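Local atomic coordinates of putative TIM-barrel metal-dependent hydrolase (Mycobacterium avium subsp. paratuberculosis S397, PDB entry 4DZI), a protein that is probably a metal-dependent hydrolase of the amidohydrolase superfamily, with a TIM-barrel fold and a two-metal site that holds cadmium in the crystal. Residues F156-P167 with F183-L193. Residues are numbered along the deposited sequence; the frame is centred on the assembly and turned at random.
Sequences FDRPDHRIIAAP and FVLARGAKLVL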
loop_
_atom_site.group_PDB
_atom_site.type_symbol
_atom_site.label_atom_id
_atom_site.label_comp_id
_atom_site.label_asym_id
_atom_site.label_seq_id
_atom_site.Cartn_x
_atom_site.Cartn_y
_atom_site.Cartn_z
ATOM N N PHE C 156 32.419 8.156 -10.446
ATOM C CA PHE C 156 31.855 7.101 -9.620
ATOM C C PHE C 156 32.615 6.958 -8.292
ATOM O O PHE C 156 32.001 6.805 -7.212
ATOM C CB PHE C 156 31.799 5.765 -10.355
ATOM C CG PHE C 156 31.055 5.795 -11.661
ATOM C CD1 PHE C 156 30.011 6.683 -11.878
ATOM C CD2 PHE C 156 31.376 4.881 -12.661
ATOM C CE1 PHE C 156 29.316 6.672 -13.088
ATOM C CE2 PHE C 156 30.677 4.861 -13.873
ATOM C CZ PHE C 156 29.652 5.765 -14.089
ATOM N N ASP C 157 33.962 7.016 -8.344
ATOM C CA ASP C 157 34.732 7.032 -7.106
ATOM C C ASP C 157 36.191 7.426 -7.367
ATOM O O ASP C 157 37.073 6.569 -7.538
ATOM C CB ASP C 157 34.635 5.683 -6.373
ATOM C CG ASP C 157 35.500 5.634 -5.110
ATOM O OD1 ASP C 157 35.741 6.693 -4.459
ATOM O OD2 ASP C 157 35.945 4.512 -4.777
ATOM N N ARG C 158 36.415 8.734 -7.426
ATOM C CA ARG C 158 37.752 9.275 -7.729
ATOM C C ARG C 158 38.714 8.937 -6.597
ATOM O O ARG C 158 38.322 8.705 -5.481
ATOM C CB ARG C 158 37.663 10.785 -7.897
ATOM C CG ARG C 158 36.731 11.239 -9.009
ATOM C CD ARG C 158 37.412 11.376 -10.359
ATOM N NE ARG C 158 36.432 11.728 -11.405
ATOM C CZ ARG C 158 35.993 12.950 -11.663
ATOM N NH1 ARG C 158 36.413 13.992 -10.958
ATOM N NH2 ARG C 158 35.100 13.136 -12.628
ATOM N N PRO C 159 40.020 8.935 -6.881
ATOM C CA PRO C 159 40.985 8.468 -5.882
ATOM C C PRO C 159 40.951 9.138 -4.499
ATOM O O PRO C 159 41.395 8.510 -3.537
ATOM C CB PRO C 159 42.330 8.721 -6.572
ATOM C CG PRO C 159 42.009 8.560 -8.027
ATOM C CD PRO C 159 40.632 9.175 -8.192
ATOM N N ASP C 160 40.435 10.375 -4.378
ATOM C CA ASP C 160 40.323 11.030 -3.068
ATOM C C ASP C 160 39.294 10.346 -2.153
ATOM O O ASP C 160 39.248 10.600 -0.950
ATOM C CB ASP C 160 40.093 12.552 -3.168
ATOM C CG ASP C 160 38.732 12.923 -3.771
ATOM O OD1 ASP C 160 37.848 12.055 -3.851
ATOM O OD2 ASP C 160 38.567 14.096 -4.188
ATOM N N HIS C 161 38.515 9.455 -2.750
ATOM C CA HIS C 161 37.454 8.724 -2.022
ATOM C C HIS C 161 36.560 9.607 -1.174
ATOM O O HIS C 161 36.123 9.201 -0.077
ATOM C CB HIS C 161 38.046 7.552 -1.213
ATOM C CG HIS C 161 38.769 6.526 -2.069
ATOM N ND1 HIS C 161 38.233 6.004 -3.196
ATOM C CD2 HIS C 161 40.035 5.937 -1.928
ATOM C CE1 HIS C 161 39.113 5.142 -3.755
ATOM N NE2 HIS C 161 40.212 5.106 -2.976
ATOM N N ARG C 162 36.246 10.804 -1.672
ATOM C CA ARG C 162 35.346 11.715 -0.970
ATOM C C ARG C 162 33.908 11.519 -1.476
ATOM O O ARG C 162 32.956 11.788 -0.749
ATOM C CB ARG C 162 35.724 13.168 -1.261
ATOM C CG ARG C 162 37.104 13.629 -0.768
ATOM C CD ARG C 162 37.298 13.386 0.734
ATOM N NE ARG C 162 36.365 14.118 1.603
ATOM C CZ ARG C 162 36.455 15.409 1.910
ATOM N NH1 ARG C 162 37.435 16.156 1.395
ATOM N NH2 ARG C 162 35.563 15.987 2.705
ATOM N N ILE C 163 33.761 11.057 -2.714
ATOM C CA ILE C 163 32.411 11.002 -3.305
ATOM C C ILE C 163 32.147 9.666 -3.950
ATOM O O ILE C 163 32.912 9.194 -4.789
ATOM C CB ILE C 163 32.212 12.166 -4.295
ATOM C CG1 ILE C 163 32.068 13.467 -3.500
ATOM C CG2 ILE C 163 31.053 11.881 -5.249
ATOM C CD1 ILE C 163 31.943 14.720 -4.335
ATOM N N ILE C 164 31.069 9.010 -3.518
ATOM C CA ILE C 164 30.632 7.797 -4.197
ATOM C C ILE C 164 29.441 8.204 -5.057
ATOM O O ILE C 164 28.355 8.398 -4.515
ATOM C CB ILE C 164 30.191 6.736 -3.158
ATOM C CG1 ILE C 164 31.375 6.342 -2.267
ATOM C CG2 ILE C 164 29.580 5.523 -3.852
ATOM C CD1 ILE C 164 32.550 5.847 -3.063
ATOM N N ALA C 165 29.647 8.419 -6.357
ATOM C CA ALA C 165 28.525 8.808 -7.225
ATOM C C ALA C 165 27.947 7.554 -7.822
ATOM O O ALA C 165 28.608 6.867 -8.577
ATOM C CB ALA C 165 28.991 9.785 -8.321
ATOM N N ALA C 166 26.686 7.269 -7.497
ATOM C CA ALA C 166 26.076 6.023 -7.885
ATOM C C ALA C 166 25.417 6.099 -9.261
ATOM O O ALA C 166 24.453 6.855 -9.463
ATOM C CB ALA C 166 25.033 5.646 -6.822
ATOM N N PRO C 167 25.911 5.305 -10.230
ATOM C CA PRO C 167 25.287 5.310 -11.551
ATOM C C PRO C 167 23.948 4.551 -11.472
ATOM O O PRO C 167 23.696 3.836 -10.490
ATOM C CB PRO C 167 26.267 4.515 -12.431
ATOM C CG PRO C 167 26.973 3.616 -11.453
ATOM C CD PRO C 167 27.076 4.389 -10.150
ATOM N N PHE C 183 30.351 -2.143 -17.311
ATOM C CA PHE C 183 30.942 -0.853 -17.625
ATOM C C PHE C 183 31.149 -0.006 -16.358
ATOM O O PHE C 183 32.221 0.545 -16.160
ATOM C CB PHE C 183 30.091 -0.083 -18.646
ATOM C CG PHE C 183 30.355 1.399 -18.648
ATOM C CD1 PHE C 183 29.546 2.261 -17.913
ATOM C CD2 PHE C 183 31.403 1.930 -19.377
ATOM C CE1 PHE C 183 29.791 3.625 -17.896
ATOM C CE2 PHE C 183 31.648 3.293 -19.375
ATOM C CZ PHE C 183 30.846 4.141 -18.633
ATOM N N VAL C 184 30.125 0.117 -15.509
ATOM C CA VAL C 184 30.275 0.954 -14.294
ATOM C C VAL C 184 31.215 0.349 -13.247
ATOM O O VAL C 184 31.979 1.070 -12.619
ATOM C CB VAL C 184 28.909 1.403 -13.659
ATOM C CG1 VAL C 184 28.063 2.158 -14.696
ATOM C CG2 VAL C 184 28.152 0.216 -13.064
ATOM N N LEU C 185 31.187 -0.975 -13.099
ATOM C CA LEU C 185 32.132 -1.678 -12.226
ATOM C C LEU C 185 33.561 -1.464 -12.717
ATOM O O LEU C 185 34.471 -1.205 -11.922
ATOM C CB LEU C 185 31.801 -3.166 -12.173
ATOM C CG LEU C 185 30.551 -3.570 -11.397
ATOM C CD1 LEU C 185 30.379 -5.079 -11.418
ATOM C CD2 LEU C 185 30.655 -3.086 -9.957
ATOM N N ALA C 186 33.775 -1.572 -14.025
ATOM C CA ALA C 186 35.124 -1.303 -14.542
ATOM C C ALA C 186 35.571 0.147 -14.295
ATOM O O ALA C 186 36.762 0.408 -14.128
ATOM C CB ALA C 186 35.232 -1.672 -16.010
ATOM N N ARG C 187 34.633 1.100 -14.255
ATOM C CA ARG C 187 34.984 2.474 -13.926
ATOM C C ARG C 187 35.027 2.740 -12.408
ATOM O O ARG C 187 35.157 3.875 -11.972
ATOM C CB ARG C 187 34.020 3.457 -14.604
ATOM C CG ARG C 187 34.150 3.564 -16.121
ATOM C CD ARG C 187 34.910 4.832 -16.517
ATOM N NE ARG C 187 34.916 5.064 -17.970
ATOM C CZ ARG C 187 34.227 6.010 -18.626
ATOM N NH1 ARG C 187 34.339 6.099 -19.948
ATOM N NH2 ARG C 187 33.432 6.875 -17.992
ATOM N N GLY C 188 34.924 1.699 -11.606
ATOM C CA GLY C 188 35.117 1.845 -10.178
ATOM C C GLY C 188 33.884 2.147 -9.345
ATOM O O GLY C 188 34.006 2.462 -8.185
ATOM N N ALA C 189 32.674 2.000 -9.900
ATOM C CA ALA C 189 31.476 2.236 -9.075
ATOM C C ALA C 189 31.463 1.349 -7.833
ATOM O O ALA C 189 31.791 0.163 -7.912
ATOM C CB ALA C 189 30.217 2.001 -9.907
ATOM N N LYS C 190 31.024 1.920 -6.719
ATOM C CA LYS C 190 30.984 1.231 -5.436
ATOM C C LYS C 190 29.538 1.029 -4.950
ATOM O O LYS C 190 29.299 0.359 -3.927
ATOM C CB LYS C 190 31.779 2.011 -4.375
ATOM C CG LYS C 190 33.245 2.235 -4.737
ATOM C CD LYS C 190 33.966 0.934 -4.974
ATOM C CE LYS C 190 35.494 1.160 -4.980
ATOM N NZ LYS C 190 35.920 2.062 -6.088
ATOM N N LEU C 191 28.608 1.665 -5.656
ATOM C CA LEU C 191 27.162 1.593 -5.319
ATOM C C LEU C 191 26.438 1.817 -6.643
ATOM O O LEU C 191 26.874 2.670 -7.444
ATOM C CB LEU C 191 26.768 2.699 -4.312
ATOM C CG LEU C 191 25.272 2.855 -3.966
ATOM C CD1 LEU C 191 24.713 1.620 -3.257
ATOM C CD2 LEU C 191 25.081 4.084 -3.092
ATOM N N VAL C 192 25.389 1.036 -6.937
ATOM C CA VAL C 192 24.598 1.321 -8.134
ATOM C C VAL C 192 23.143 1.533 -7.700
ATOM O O VAL C 192 22.698 0.929 -6.715
ATOM C CB VAL C 192 24.656 0.195 -9.190
ATOM C CG1 VAL C 192 26.103 -0.160 -9.514
ATOM C CG2 VAL C 192 23.898 -1.026 -8.693
ATOM N N LEU C 193 22.408 2.347 -8.439
ATOM C CA LEU C 193 20.992 2.568 -8.113
ATOM C C LEU C 193 20.117 1.789 -9.078
ATOM O O LEU C 193 20.267 1.911 -10.288
ATOM C CB LEU C 193 20.635 4.056 -8.258
ATOM C CG LEU C 193 21.476 4.947 -7.362
ATOM C CD1 LEU C 193 21.001 6.388 -7.586
ATOM C CD2 LEU C 193 21.340 4.559 -5.895
HETATM O O HOH W 1 30.176 4.675 -7.260
#
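Pro167 and Leu193 make the one direct backbone hydrogen bond between 156-167 and 183-193: Leu193 N reaches Pro167 O at 2.8 Å, nearly straight at 172°, joining the barrel strands 163-165 and 192-193 just beyond the first one's end. At Ile164 and Lys190 the CA atoms are 6.7 Å apart, and a water bridges the backbones, donating to Phe156 O and Ala165 O and accepting from Lys190 N. Helix 174-186 links the two strands in sequence, forming the beta-alpha-beta crossover, right-handed as in TIM barrels. A Schellman motif ends this helix, and Gly188 suits its C-prime position because positive phi is easy without a side chain. Phe156, its CG anti to the carbonyl carbon (chi1 -56°), packs against the end of the helix: CD2 lies 3.6 Å from Arg187 CB and CE2 3.8 Å from Val184 CG1, while Pro167 CG sits over one ring face. Rigid and compact, Pro167 also presses CG against Val184 CB at 3.7 Å. Small Ala166 leaves room for Leu191 and Leu193, its CB 3.7 Å from Leu193 CG. At the other end Lys190, bent at chi2 and chi4, passes Ile164 CD1 and brings NZ to the anti lone pair of Asp157 OD2, a 2.8 Å salt bridge; NZ also donates to Gly188 O. Asp157 OD1 takes the nearly straight bond from His161 ND1. With both oxygens engaged, the carboxylate's rotation is fixed, and the nearby lysine probably keeps it ionised; the salt bridge ties the loop before strand 163-165 to that after helix 174-186, at the partly exposed end of a mostly apolar side-chain packing.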